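Endo-1,4-beta-xylanase C (Paenibacillus barcinonensis, PDB 4XUR) hydrolyses internal beta-1,4-xylosidic linkages of xylan, this chain being its second CBM22 xylan-binding domain, a calcium-containing beta-sandwich that holds xylo-oligosaccharides. Local coordinates at residues 23-28 / 48-53; 142-147 / 167-172; 40-45 / 121-126. All blocks are in the same frame, centred on the assembly; numbering follows the deposited sequence.

Interaction 1. Residues 23-28 / 48-53; sequences GNIGNW and RSLKTS. With CA (calcium ion), chain G.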
ATOM      1  N   GLY A  23      11.461  -8.025  11.319  1.00 18.89           N
ATOM      2  CA  GLY A  23      10.264  -8.253  12.107  1.00 19.63           C
ATOM      3  C   GLY A  23       9.518  -7.035  12.567  1.00 19.39           C
ATOM      4  O   GLY A  23       8.573  -7.130  13.376  1.00 20.29           O
ATOM      5  N   ASN A  24       9.950  -5.863  12.088  1.00 18.55           N
ATOM      6  CA  ASN A  24       9.438  -4.611  12.669  1.00 17.70           C
ATOM      7  C   ASN A  24       8.347  -4.038  11.828  1.00 15.86           C
ATOM      8  O   ASN A  24       8.500  -3.902  10.626  1.00 16.26           O
ATOM      9  CB  ASN A  24      10.552  -3.556  12.823  1.00 19.02           C
ATOM     10  CG  ASN A  24      11.624  -3.976  13.816  1.00 21.15           C
ATOM     11  OD1 ASN A  24      11.340  -4.636  14.822  1.00 20.90           O
ATOM     12  ND2 ASN A  24      12.858  -3.608  13.519  1.00 22.55           N
ATOM     13  N   ILE A  25       7.253  -3.638  12.483  1.00 15.52           N
ATOM     14  CA  ILE A  25       6.187  -2.910  11.760  1.00 14.76           C
ATOM     15  C   ILE A  25       6.607  -1.556  11.269  1.00 14.51           C
ATOM     16  O   ILE A  25       6.042  -1.033  10.284  1.00 14.50           O
ATOM     17  CB  ILE A  25       4.944  -2.765  12.680  1.00 15.20           C
ATOM     18  CG1 ILE A  25       3.724  -2.337  11.871  1.00 15.89           C
ATOM     19  CG2 ILE A  25       5.248  -1.778  13.772  1.00 15.88           C
ATOM     20  CD1 ILE A  25       3.332  -3.297  10.794  1.00 15.04           C
ATOM     21  N   GLY A  26       7.571  -0.917  11.951  1.00 15.61           N
ATOM     22  CA  GLY A  26       7.993   0.422  11.554  1.00 14.83           C
ATOM     23  C   GLY A  26       6.866   1.423  11.695  1.00 13.15           C
ATOM     24  O   GLY A  26       6.144   1.420  12.684  1.00 13.65           O
ATOM     25  N   ASN A  27       6.726   2.297  10.701  1.00 13.90           N
ATOM     26  CA  ASN A  27       5.638   3.247  10.638  1.00 14.62           C
ATOM     27  C   ASN A  27       4.455   2.804   9.816  1.00 13.36           C
ATOM     28  O   ASN A  27       3.518   3.634   9.526  1.00 13.29           O
ATOM     29  CB  ASN A  27       6.157   4.613  10.093  1.00 14.65           C
ATOM     30  CG  ASN A  27       7.197   5.225  10.987  1.00 15.90           C
ATOM     31  OD1 ASN A  27       8.261   5.580  10.525  1.00 19.06           O
ATOM     32  ND2 ASN A  27       6.905   5.312  12.285  1.00 16.37           N
ATOM     33  N   TRP A  28       4.396   1.510   9.469  1.00 11.85           N
ATOM     34  CA  TRP A  28       3.269   1.023   8.720  1.00 11.19           C
ATOM     35  C   TRP A  28       2.005   1.047   9.634  1.00 11.82           C
ATOM     36  O   TRP A  28       2.101   0.717  10.818  1.00 10.90           O
ATOM     37  CB  TRP A  28       3.536  -0.366   8.195  1.00 10.66           C
ATOM     38  CG  TRP A  28       4.505  -0.389   7.036  1.00 10.60           C
ATOM     39  CD1 TRP A  28       5.857  -0.411   7.124  1.00 10.84           C
ATOM     40  CD2 TRP A  28       4.180  -0.371   5.630  1.00 11.53           C
ATOM     41  NE1 TRP A  28       6.413  -0.414   5.862  1.00 10.37           N
ATOM     42  CE2 TRP A  28       5.403  -0.390   4.913  1.00 11.08           C
ATOM     43  CE3 TRP A  28       2.980  -0.315   4.912  1.00 10.01           C
ATOM     44  CZ2 TRP A  28       5.461  -0.372   3.541  1.00 11.24           C
ATOM     45  CZ3 TRP A  28       3.023  -0.324   3.549  1.00 10.82           C
ATOM     46  CH2 TRP A  28       4.258  -0.333   2.843  1.00  9.73           C
ATOM     47  N   ARG A  48       9.616 -13.215   5.855  1.00 20.04           N
ATOM     48  CA  ARG A  48       8.724 -12.274   6.523  1.00 20.19           C
ATOM     49  C   ARG A  48       8.083 -11.290   5.546  1.00 17.84           C
ATOM     50  O   ARG A  48       8.683 -10.939   4.511  1.00 17.60           O
ATOM     51  CB  ARG A  48       9.459 -11.525   7.635  1.00 22.09           C
ATOM     52  CG  ARG A  48      10.099 -12.494   8.652  1.00 23.50           C
ATOM     53  CD  ARG A  48      10.411 -11.897   9.976  1.00 25.26           C
ATOM     54  NE  ARG A  48      11.213 -12.837  10.784  1.00 32.47           N
ATOM     55  CZ  ARG A  48      11.772 -12.547  11.951  1.00 29.42           C
ATOM     56  NH1 ARG A  48      11.601 -11.366  12.507  1.00 28.14           N
ATOM     57  NH2 ARG A  48      12.481 -13.479  12.572  1.00 31.69           N
ATOM     58  N   SER A  49       6.872 -10.870   5.903  1.00 16.12           N
ATOM     59  CA  SER A  49       6.101  -9.927   5.052  1.00 15.59           C
ATOM     60  C   SER A  49       5.032  -9.307   5.893  1.00 14.41           C
ATOM     61  O   SER A  49       4.877  -9.618   7.044  1.00 14.50           O
ATOM     62  CB  SER A  49       5.562 -10.679   3.843  1.00 15.74           C
ATOM     63  OG  SER A  49       4.613 -11.663   4.222  1.00 15.09           O
ATOM     64  N   LEU A  50       4.253  -8.368   5.313  1.00 12.78           N
ATOM     65  CA  LEU A  50       3.283  -7.652   6.073  1.00 13.56           C
ATOM     66  C   LEU A  50       1.913  -8.103   5.673  1.00 13.42           C
ATOM     67  O   LEU A  50       1.482  -7.893   4.548  1.00 12.33           O
ATOM     68  CB  LEU A  50       3.425  -6.137   5.778  1.00 12.56           C
ATOM     69  CG  LEU A  50       2.436  -5.247   6.555  1.00 12.88           C
ATOM     70  CD1 LEU A  50       2.531  -5.481   8.048  1.00 13.70           C
ATOM     71  CD2 LEU A  50       2.713  -3.800   6.154  1.00 13.94           C
ATOM     72  N   LYS A  51       1.199  -8.773   6.615  1.00 13.37           N
ATOM     73  CA  LYS A  51      -0.128  -9.245   6.405  1.00 14.17           C
ATOM     74  C   LYS A  51      -1.139  -8.249   6.892  1.00 13.13           C
ATOM     75  O   LYS A  51      -1.033  -7.791   8.020  1.00 12.71           O
ATOM     76  CB  LYS A  51      -0.367 -10.584   7.090  1.00 14.27           C
ATOM     77  CG  LYS A  51      -1.732 -11.227   6.734  1.00 16.24           C
ATOM     78  CD  LYS A  51      -1.998 -12.546   7.507  1.00 15.09           C
ATOM     79  CE  LYS A  51      -3.228 -13.252   6.874  1.00 15.97           C
ATOM     80  NZ  LYS A  51      -3.265 -14.718   7.095  1.00 18.58           N
ATOM     81  N   THR A  52      -2.106  -7.923   6.050  1.00 12.36           N
ATOM     82  CA  THR A  52      -3.262  -7.129   6.479  1.00 13.27           C
ATOM     83  C   THR A  52      -4.490  -8.057   6.463  1.00 13.56           C
ATOM     84  O   THR A  52      -4.786  -8.707   5.475  1.00 14.13           O
ATOM     85  CB  THR A  52      -3.521  -5.904   5.538  1.00 12.64           C
ATOM     86  OG1 THR A  52      -2.325  -5.127   5.469  1.00 13.31           O
ATOM     87  CG2 THR A  52      -4.695  -5.107   6.045  1.00 12.31           C
ATOM     88  N   SER A  53      -5.237  -8.029   7.552  1.00 14.74           N
ATOM     89  CA  SER A  53      -6.411  -8.890   7.749  1.00 14.92           C
ATOM     90  C   SER A  53      -7.456  -8.151   8.508  1.00 14.84           C
ATOM     91  O   SER A  53      -7.245  -7.003   8.933  1.00 14.54           O
ATOM     92  CB  SER A  53      -6.002 -10.178   8.524  1.00 15.74           C
ATOM     93  OG  SER A  53      -5.596  -9.851   9.834  1.00 14.60           O
TER
HETATM   94 CA    CA G1005      10.350 -10.042   3.184  1.00 16.43          CA
HETATM   95  O   HOH W   1      11.928  -9.706   1.685  1.00 16.82           O

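Interaction 2. Residues 142-147 / 167-172; sequences LRMYAE and DDVQIT. With CA (calcium ion), chain G; XYP (beta-D-xylopyranose), chain D.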
ATOM      1  N   LEU A 142       2.185  12.404   2.156  1.00  7.61           N
ATOM      2  CA  LEU A 142       2.031  11.601   0.979  1.00  8.30           C
ATOM      3  C   LEU A 142       2.355  10.157   1.381  1.00  8.05           C
ATOM      4  O   LEU A 142       3.521   9.821   1.602  1.00  6.98           O
ATOM      5  CB  LEU A 142       3.000  12.076  -0.131  1.00  8.08           C
ATOM      6  CG  LEU A 142       2.900  11.448  -1.548  1.00  8.30           C
ATOM      7  CD1 LEU A 142       3.377  12.436  -2.641  1.00  8.42           C
ATOM      8  CD2 LEU A 142       3.666  10.171  -1.680  1.00  9.18           C
ATOM      9  N   ARG A 143       1.331   9.332   1.431  1.00  7.67           N
ATOM     10  CA  ARG A 143       1.472   7.983   2.008  1.00  7.77           C
ATOM     11  C   ARG A 143       1.092   6.991   0.967  1.00  7.99           C
ATOM     12  O   ARG A 143       0.027   7.088   0.319  1.00  7.05           O
ATOM     13  CB  ARG A 143       0.564   7.852   3.232  1.00  7.45           C
ATOM     14  CG  ARG A 143       0.727   8.923   4.276  1.00  8.24           C
ATOM     15  CD  ARG A 143      -0.479   9.828   4.396  1.00  8.11           C
ATOM     16  NE  ARG A 143      -0.224  11.032   5.242  1.00  9.08           N
ATOM     17  CZ  ARG A 143      -1.124  11.815   5.783  1.00  9.68           C
ATOM     18  NH1 ARG A 143      -2.430  11.632   5.646  1.00 10.26           N
ATOM     19  NH2 ARG A 143      -0.707  12.821   6.538  1.00 10.04           N
ATOM     20  N   MET A 144       1.955   6.019   0.788  1.00  8.27           N
ATOM     21  CA  MET A 144       1.646   4.933  -0.133  1.00  8.83           C
ATOM     22  C   MET A 144       0.811   3.876   0.583  1.00  8.96           C
ATOM     23  O   MET A 144       1.010   3.625   1.741  1.00  9.22           O
ATOM     24  CB  MET A 144       2.884   4.330  -0.717  1.00 11.02           C
ATOM     25  CG  MET A 144       3.772   3.581   0.263  1.00 11.42           C
ATOM     26  SD  MET A 144       5.146   2.832  -0.636  1.00 15.91           S
ATOM     27  CE  MET A 144       4.241   1.648  -1.637  1.00 13.17           C
ATOM     28  N   TYR A 145      -0.128   3.227  -0.119  1.00  8.51           N
ATOM     29  CA  TYR A 145      -0.876   2.148   0.485  1.00  8.40           C
ATOM     30  C   TYR A 145      -1.368   1.157  -0.541  1.00  8.42           C
ATOM     31  O   TYR A 145      -1.371   1.486  -1.753  1.00  8.13           O
ATOM     32  CB  TYR A 145      -2.046   2.664   1.364  1.00  8.61           C
ATOM     33  CG  TYR A 145      -3.189   3.357   0.686  1.00  8.50           C
ATOM     34  CD1 TYR A 145      -3.107   4.710   0.420  1.00  8.25           C
ATOM     35  CD2 TYR A 145      -4.402   2.694   0.418  1.00  8.38           C
ATOM     36  CE1 TYR A 145      -4.166   5.381  -0.159  1.00  8.58           C
ATOM     37  CE2 TYR A 145      -5.478   3.350  -0.170  1.00  8.37           C
ATOM     38  CZ  TYR A 145      -5.360   4.700  -0.424  1.00  8.69           C
ATOM     39  OH  TYR A 145      -6.413   5.412  -0.999  1.00  9.51           O
ATOM     40  N   ALA A 146      -1.748  -0.035  -0.064  1.00  8.32           N
ATOM     41  CA  ALA A 146      -2.379  -1.018  -0.950  1.00  9.16           C
ATOM     42  C   ALA A 146      -3.800  -1.236  -0.540  1.00  9.74           C
ATOM     43  O   ALA A 146      -4.141  -1.166   0.621  1.00  9.86           O
ATOM     44  CB  ALA A 146      -1.628  -2.370  -0.889  1.00  9.70           C
ATOM     45  N   GLU A 147      -4.636  -1.580  -1.539  1.00  9.76           N
ATOM     46  CA  GLU A 147      -6.064  -1.790  -1.305  1.00 10.31           C
ATOM     47  C   GLU A 147      -6.655  -2.596  -2.457  1.00 10.47           C
ATOM     48  O   GLU A 147      -5.995  -2.916  -3.405  1.00 10.19           O
ATOM     49  CB  GLU A 147      -6.784  -0.471  -1.210  1.00  9.88           C
ATOM     50  CG  GLU A 147      -6.754   0.362  -2.497  1.00 10.19           C
ATOM     51  CD  GLU A 147      -7.472   1.669  -2.350  1.00 10.64           C
ATOM     52  OE1 GLU A 147      -8.373   1.823  -1.458  1.00 10.38           O
ATOM     53  OE2 GLU A 147      -7.152   2.577  -3.148  1.00  9.81           O
ATOM     54  N   ASP A 167       5.231  -7.142   0.422  1.00 11.36           N
ATOM     55  CA  ASP A 167       6.663  -7.314   0.706  1.00 11.99           C
ATOM     56  C   ASP A 167       7.516  -6.546  -0.307  1.00 11.75           C
ATOM     57  O   ASP A 167       7.043  -6.131  -1.361  1.00 11.95           O
ATOM     58  CB  ASP A 167       7.028  -8.824   0.675  1.00 11.34           C
ATOM     59  CG  ASP A 167       8.240  -9.178   1.479  1.00 11.67           C
ATOM     60  OD1 ASP A 167       8.798  -8.351   2.260  1.00 10.05           O
ATOM     61  OD2 ASP A 167       8.624 -10.367   1.365  1.00 10.54           O
ATOM     62  N   ASP A 168       8.785  -6.336   0.037  1.00 13.11           N
ATOM     63  CA  ASP A 168       9.790  -5.767  -0.882  1.00 13.51           C
ATOM     64  C   ASP A 168       9.325  -4.426  -1.514  1.00 12.29           C
ATOM     65  O   ASP A 168       9.359  -4.253  -2.749  1.00 12.43           O
ATOM     66  CB  ASP A 168      10.206  -6.786  -1.951  1.00 14.34           C
ATOM     67  CG  ASP A 168      11.077  -7.916  -1.382  1.00 14.45           C
ATOM     68  OD1 ASP A 168      11.711  -7.746  -0.286  1.00 14.14           O
ATOM     69  OD2 ASP A 168      11.105  -9.004  -2.017  1.00 15.53           O
ATOM     70  N   VAL A 169       8.880  -3.525  -0.660  1.00 11.94           N
ATOM     71  CA  VAL A 169       8.433  -2.188  -1.058  1.00 12.70           C
ATOM     72  C   VAL A 169       9.695  -1.360  -1.262  1.00 13.79           C
ATOM     73  O   VAL A 169      10.597  -1.359  -0.403  1.00 14.44           O
ATOM     74  CB  VAL A 169       7.600  -1.512   0.037  1.00 12.76           C
ATOM     75  CG1 VAL A 169       7.157  -0.156  -0.458  1.00 11.76           C
ATOM     76  CG2 VAL A 169       6.377  -2.345   0.392  1.00 12.86           C
ATOM     77  N   GLN A 170       9.783  -0.699  -2.404  1.00 14.33           N
ATOM     78  CA  GLN A 170      10.936   0.086  -2.730  1.00 13.73           C
ATOM     79  C   GLN A 170      10.523   1.354  -3.434  1.00 13.71           C
ATOM     80  O   GLN A 170       9.626   1.349  -4.270  1.00 12.98           O
ATOM     81  CB  GLN A 170      11.875  -0.746  -3.590  1.00 15.07           C
ATOM     82  CG  GLN A 170      13.225  -0.105  -3.861  1.00 17.31           C
ATOM     83  CD  GLN A 170      14.227  -1.108  -4.472  1.00 19.28           C
ATOM     84  OE1 GLN A 170      14.645  -2.027  -3.808  1.00 23.11           O
ATOM     85  NE2 GLN A 170      14.593  -0.913  -5.746  1.00 22.10           N
ATOM     86  N   ILE A 171      11.204   2.475  -3.102  1.00 12.11           N
ATOM     87  CA  ILE A 171      11.069   3.684  -3.886  1.00 11.96           C
ATOM     88  C   ILE A 171      12.471   4.131  -4.393  1.00 12.08           C
ATOM     89  O   ILE A 171      13.411   4.083  -3.650  1.00 11.57           O
ATOM     90  CB  ILE A 171      10.511   4.858  -3.058  1.00 12.49           C
ATOM     91  CG1 ILE A 171       9.141   4.463  -2.445  1.00 12.32           C
ATOM     92  CG2 ILE A 171      10.376   6.082  -3.904  1.00 11.41           C
ATOM     93  CD1 ILE A 171       8.453   5.489  -1.538  1.00 13.24           C
ATOM     94  N   THR A 172      12.582   4.535  -5.630  1.00 13.14           N
ATOM     95  CA  THR A 172      13.842   4.852  -6.187  1.00 14.86           C
ATOM     96  C   THR A 172      13.775   6.131  -6.979  1.00 14.40           C
ATOM     97  O   THR A 172      12.763   6.510  -7.467  1.00 13.84           O
ATOM     98  CB  THR A 172      14.374   3.673  -7.036  1.00 15.64           C
ATOM     99  OG1 THR A 172      13.382   3.310  -7.976  1.00 16.68           O
ATOM    100  CG2 THR A 172      14.682   2.437  -6.150  1.00 15.41           C
TER
HETATM  101 CA    CA G1005      10.350 -10.042   3.184  1.00 16.43          CA
HETATM  102  C1  XYP D   3     -10.653   6.029  -0.693  1.00 15.51           C
HETATM  103  C2  XYP D   3     -10.141   4.875  -1.554  1.00 15.36           C
HETATM  104  C3  XYP D   3      -9.504   5.365  -2.849  1.00 15.41           C
HETATM  105  C4  XYP D   3     -10.458   6.360  -3.551  1.00 16.28           C
HETATM  106  C5  XYP D   3     -10.954   7.436  -2.581  1.00 14.96           C
HETATM  107  O2  XYP D   3      -9.140   4.163  -0.837  1.00 13.13           O
HETATM  108  O3  XYP D   3      -9.239   4.293  -3.719  1.00 16.47           O
HETATM  109  O4  XYP D   3      -9.705   6.975  -4.623  1.00 16.45           O
HETATM  110  O5  XYP D   3     -11.597   6.835  -1.477  1.00 17.65           O
HETATM  111  O   HOH W   1      11.928  -9.706   1.685  1.00 16.82           O

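Interaction 3. Residues 40-45 / 121-126; sequences SGIGHN and GQWKKI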
ATOM      1  N   SER A  40       5.922 -14.412  10.047  1.00 20.37           N
ATOM      2  CA  SER A  40       7.028 -15.143   9.493  1.00 20.24           C
ATOM      3  C   SER A  40       6.561 -16.490   8.891  1.00 21.09           C
ATOM      4  O   SER A  40       5.546 -17.049   9.295  1.00 22.45           O
ATOM      5  CB  SER A  40       8.129 -15.348  10.565  1.00 19.90           C
ATOM      6  OG  SER A  40       7.753 -16.403  11.446  1.00 22.70           O
ATOM      7  N   GLY A  41       7.323 -16.980   7.937  1.00 19.85           N
ATOM      8  CA  GLY A  41       6.978 -18.161   7.158  1.00 22.49           C
ATOM      9  C   GLY A  41       6.184 -17.886   5.922  1.00 21.67           C
ATOM     10  O   GLY A  41       5.818 -18.797   5.186  1.00 22.06           O
ATOM     11  N   ILE A  42       5.909 -16.590   5.659  1.00 20.27           N
ATOM     12  CA  ILE A  42       5.220 -16.149   4.434  1.00 19.11           C
ATOM     13  C   ILE A  42       5.962 -14.874   3.994  1.00 17.42           C
ATOM     14  O   ILE A  42       6.080 -13.921   4.782  1.00 17.08           O
ATOM     15  CB  ILE A  42       3.735 -15.790   4.660  1.00 20.67           C
ATOM     16  CG1 ILE A  42       2.907 -17.072   4.922  1.00 20.87           C
ATOM     17  CG2 ILE A  42       3.188 -15.034   3.441  1.00 20.69           C
ATOM     18  CD1 ILE A  42       2.688 -17.918   3.706  1.00 21.52           C
ATOM     19  N   GLY A  43       6.467 -14.900   2.761  1.00 18.07           N
ATOM     20  CA  GLY A  43       7.297 -13.842   2.249  1.00 18.03           C
ATOM     21  C   GLY A  43       7.561 -13.939   0.757  1.00 17.99           C
ATOM     22  O   GLY A  43       7.375 -15.000   0.179  1.00 16.67           O
ATOM     23  N   HIS A  44       7.956 -12.827   0.115  1.00 17.08           N
ATOM     24  CA  HIS A  44       8.386 -12.863  -1.272  1.00 19.51           C
ATOM     25  C   HIS A  44       9.861 -13.236  -1.330  1.00 21.05           C
ATOM     26  O   HIS A  44      10.728 -12.453  -0.948  1.00 20.31           O
ATOM     27  CB  HIS A  44       8.183 -11.500  -2.023  1.00 18.38           C
ATOM     28  CG  HIS A  44       8.717 -11.496  -3.421  1.00 20.03           C
ATOM     29  ND1 HIS A  44       8.304 -12.379  -4.422  1.00 20.18           N
ATOM     30  CD2 HIS A  44       9.643 -10.689  -3.992  1.00 18.51           C
ATOM     31  CE1 HIS A  44       8.954 -12.087  -5.547  1.00 19.31           C
ATOM     32  NE2 HIS A  44       9.784 -11.085  -5.299  1.00 21.38           N
ATOM     33  N   ASN A  45      10.126 -14.486  -1.695  1.00 21.69           N
ATOM     34  CA  ASN A  45      11.485 -15.028  -1.670  1.00 23.54           C
ATOM     35  C   ASN A  45      12.199 -14.747  -0.323  1.00 23.18           C
ATOM     36  O   ASN A  45      13.388 -14.408  -0.272  1.00 22.47           O
ATOM     37  CB  ASN A  45      12.316 -14.468  -2.828  1.00 24.79           C
ATOM     38  CG  ASN A  45      11.831 -14.889  -4.221  1.00 26.13           C
ATOM     39  OD1 ASN A  45      11.890 -14.104  -5.157  1.00 30.10           O
ATOM     40  ND2 ASN A  45      11.396 -16.115  -4.374  1.00 27.01           N
ATOM     41  N   GLY A 121      -2.523 -17.166  -4.422  1.00 21.85           N
ATOM     42  CA  GLY A 121      -1.249 -17.783  -4.028  1.00 20.94           C
ATOM     43  C   GLY A 121       0.068 -17.365  -4.685  1.00 21.41           C
ATOM     44  O   GLY A 121       1.122 -17.794  -4.240  1.00 20.75           O
ATOM     45  N   GLN A 122       0.032 -16.587  -5.763  1.00 20.31           N
ATOM     46  CA  GLN A 122       1.229 -16.148  -6.410  1.00 19.78           C
ATOM     47  C   GLN A 122       1.586 -14.656  -6.149  1.00 18.65           C
ATOM     48  O   GLN A 122       0.723 -13.789  -6.188  1.00 18.05           O
ATOM     49  CB  GLN A 122       1.223 -16.403  -7.915  1.00 20.13           C
ATOM     50  CG  GLN A 122       0.374 -15.504  -8.733  1.00 21.23           C
ATOM     51  CD  GLN A 122       0.813 -15.455 -10.210  1.00 22.96           C
ATOM     52  OE1 GLN A 122       1.724 -16.222 -10.652  1.00 23.60           O
ATOM     53  NE2 GLN A 122       0.192 -14.611 -10.978  1.00 23.33           N
ATOM     54  N   TRP A 123       2.850 -14.434  -5.830  1.00 16.84           N
ATOM     55  CA  TRP A 123       3.451 -13.089  -5.672  1.00 16.71           C
ATOM     56  C   TRP A 123       3.606 -12.360  -6.979  1.00 16.81           C
ATOM     57  O   TRP A 123       4.088 -12.931  -8.011  1.00 17.44           O
ATOM     58  CB  TRP A 123       4.803 -13.180  -5.011  1.00 15.02           C
ATOM     59  CG  TRP A 123       4.741 -13.601  -3.566  1.00 14.55           C
ATOM     60  CD1 TRP A 123       4.899 -14.812  -3.079  1.00 13.75           C
ATOM     61  CD2 TRP A 123       4.550 -12.727  -2.443  1.00 13.59           C
ATOM     62  NE1 TRP A 123       4.784 -14.823  -1.715  1.00 13.84           N
ATOM     63  CE2 TRP A 123       4.569 -13.536  -1.282  1.00 13.63           C
ATOM     64  CE3 TRP A 123       4.316 -11.362  -2.302  1.00 13.96           C
ATOM     65  CZ2 TRP A 123       4.392 -13.033  -0.016  1.00 13.73           C
ATOM     66  CZ3 TRP A 123       4.095 -10.853  -1.035  1.00 12.54           C
ATOM     67  CH2 TRP A 123       4.159 -11.639   0.090  1.00 13.71           C
ATOM     68  N   LYS A 124       3.181 -11.068  -6.997  1.00 16.10           N
ATOM     69  CA  LYS A 124       3.355 -10.272  -8.192  1.00 16.89           C
ATOM     70  C   LYS A 124       3.678  -8.819  -7.829  1.00 16.23           C
ATOM     71  O   LYS A 124       3.233  -8.334  -6.792  1.00 15.13           O
ATOM     72  CB  LYS A 124       2.091 -10.362  -8.989  1.00 17.99           C
ATOM     73  CG  LYS A 124       2.232  -9.979 -10.446  1.00 20.93           C
ATOM     74  CD  LYS A 124       1.062 -10.587 -11.205  1.00 22.21           C
ATOM     75  CE  LYS A 124       0.757  -9.801 -12.481  1.00 23.28           C
ATOM     76  NZ  LYS A 124      -0.537 -10.284 -13.050  1.00 23.62           N
ATOM     77  N   LYS A 125       4.396  -8.182  -8.704  1.00 13.98           N
ATOM     78  CA  LYS A 125       4.873  -6.794  -8.504  1.00 14.68           C
ATOM     79  C   LYS A 125       3.819  -5.767  -8.975  1.00 13.57           C
ATOM     80  O   LYS A 125       3.144  -5.960  -9.995  1.00 14.26           O
ATOM     81  CB  LYS A 125       6.160  -6.596  -9.255  1.00 15.73           C
ATOM     82  CG  LYS A 125       6.890  -5.313  -8.862  1.00 16.72           C
ATOM     83  CD  LYS A 125       8.199  -5.185  -9.666  1.00 17.78           C
ATOM     84  CE  LYS A 125       9.324  -4.508  -8.952  1.00 18.52           C
ATOM     85  NZ  LYS A 125      10.496  -4.359  -9.878  1.00 19.15           N
ATOM     86  N   ILE A 126       3.627  -4.723  -8.171  1.00 11.92           N
ATOM     87  CA  ILE A 126       2.856  -3.537  -8.563  1.00 12.11           C
ATOM     88  C   ILE A 126       3.853  -2.361  -8.626  1.00 12.34           C
ATOM     89  O   ILE A 126       4.570  -2.158  -7.672  1.00 13.51           O
ATOM     90  CB  ILE A 126       1.751  -3.248  -7.532  1.00 12.11           C
ATOM     91  CG1 ILE A 126       0.704  -4.374  -7.502  1.00 13.54           C
ATOM     92  CG2 ILE A 126       1.117  -1.888  -7.790  1.00 12.56           C
ATOM     93  CD1 ILE A 126       1.103  -5.549  -6.696  1.00 13.94           C
TER

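Interaction 1. Residues 23-28 / 48-53
L50 reaches from strand 48-53 toward the loop 23-28 and divides its two methyls between separate partners. CD1 meets the end methyl of I25, with 3.6 Å between I25 CD1 and L50 CD1. The other branch lies obliquely above the plane of the W28 indole, displaced toward its rim; L50 CD2 is 3.7 Å from W28 CE3. The L50 side chain is directed there by its first torsion, which sets CG opposite the backbone N (chi1 -179°). I25 does likewise: with CG1 anti to N (chi1 -166°), CD1 is carried over to the leucine although its CB does not point straight at the strand. A type II' turn from I25 to W28, closed by a 3.1 Å bond from W28 N to I25 O, brings both hydrophobic residues onto L50, and F20 adds a further ring beside W28.

At the other end a charged group makes a van der Waals contact, without a hydrogen bond. The extended R48 side chain lays the edge of its guanidinium against G23, R48 NH1 lying 3.4 Å from G23 CA; a side chain at G23 would clash there. R48 also gives its backbone O to the calcium ion at 2.3 Å, alongside D19, E21, S46 and D167. Between these two segments the contact is therefore van der Waals packing, whereas the R48 carbonyl, not its guanidinium, coordinates the metal.

Interaction 2. Residues 142-147 / 167-172
The xylan-binding cleft and the hydrophobic interior of the beta-sandwich share strand 139-147, whose side chains alternate between them. On the inner side M144 crosses to strand 164-173 of the other sheet. Its sulfur and terminal methyl both rest on one branch of V169, M144 SD being 3.6 Å from V169 CG1, and the sulfur lies more loosely, at 4.3 Å, from I171 CD1. The methionine starts with CG between the backbone N and the carbonyl carbon (chi1 67°) and bends at chi3 (-66°), which brings CE as well as SD against the valine. The M144 and V169 side chains run antiparallel alongside one another, near I78 and F80 of strand 75-83.

On the outer side Y145 and E147 hold one xylose. Y145 OH donates to O2 of the xylose at 3.0 Å. That same O2 donates to E147 OE1 at 2.5 Å, while the xylose O3 donates to E147 OE2 at 2.8 Å, so the carboxylate grips two neighbouring hydroxyls. S96 also bonds E147 OE2 and helps fix the carboxylate's rotation. Replacing E147 with an alanine removes the carboxylate and is likely to leave both sugar hydroxyls without their acceptor and S96 OG without this partner.

On strand 164-173, D167 chelates the calcium ion through OD1 and OD2, both at 2.5 Å, and D168 OD1 accepts a 2.8 Å bond from a calcium-bound water. D168 and V169 form a G1 bulge facing A18. Opposed sheets with an apolar filling and sugar-binding residues along one are typical of beta-sandwich carbohydrate-binding modules, here a CBM22 domain.

Interaction 3. Residues 40-45 / 121-126
W123 lays one face of its indole against the backbone of G43 and H44, at the edge of the CBM22 beta-sandwich where the loop between strands 35-40 and 48-53 meets the residue just before strand 124-131. The overlap is with main chain as much as with side chains. H44 CA stands almost squarely above the five-membered ring, 4.0 Å from its centroid and only 14° off the normal, a CH-pi contact. H44 N lies over the six-membered part, toward the rim, at 3.6 Å from W123 CZ2. That amide is already engaged, since it bonds to a carboxylate oxygen of D167, a calcium ligand; the indole thus packs against the peptide that abuts the metal site.

The histidine ring is set obliquely to the indole, the two planes inclined at 50°. With CG opposite the backbone N (chi1 176°), H44 ND1 comes within 3.6 Å of W123 CB. The imidazole stacks with W81 of strand 75-83. From the other end of the loop I42 approaches the indole edge, close to its plane, its CG2 branch lying 4.2 Å from W123 CZ2, a lighter touch. Y165 and D167 of strand 164-173 and S49 of strand 48-53 also border W123, whose ring thereby bridges the loop and the sheet. The indole nitrogen gains no hydrogen bond across this contact: W123 NE1 is 3.2 Å from G43 O, but the angle is too poor.

Overall arrangement
Interaction 2 is the buried contact, spanning the two sheets near the middle of the domain, whereas interactions 1 and 3 lie at the surface: interaction 1 packs a loop on a strand, interaction 3 a loop on the residue leading into strand 124-131. All three reach the sheet containing strands 48-53 and 164-173, and they converge near calcium: R48 of interaction 1 and D167 of interaction 2 both bind the ion, and interaction 3 reaches the site through the latter ligand. S49 OG joins interactions 1 and 3 through I42 O. Packing is thioether-to-aliphatic in interaction 2, aliphatic-to-indole at the loop 23-28, and indole-on-backbone at the loop 40-45; sugar binding belongs to interaction 2 alone.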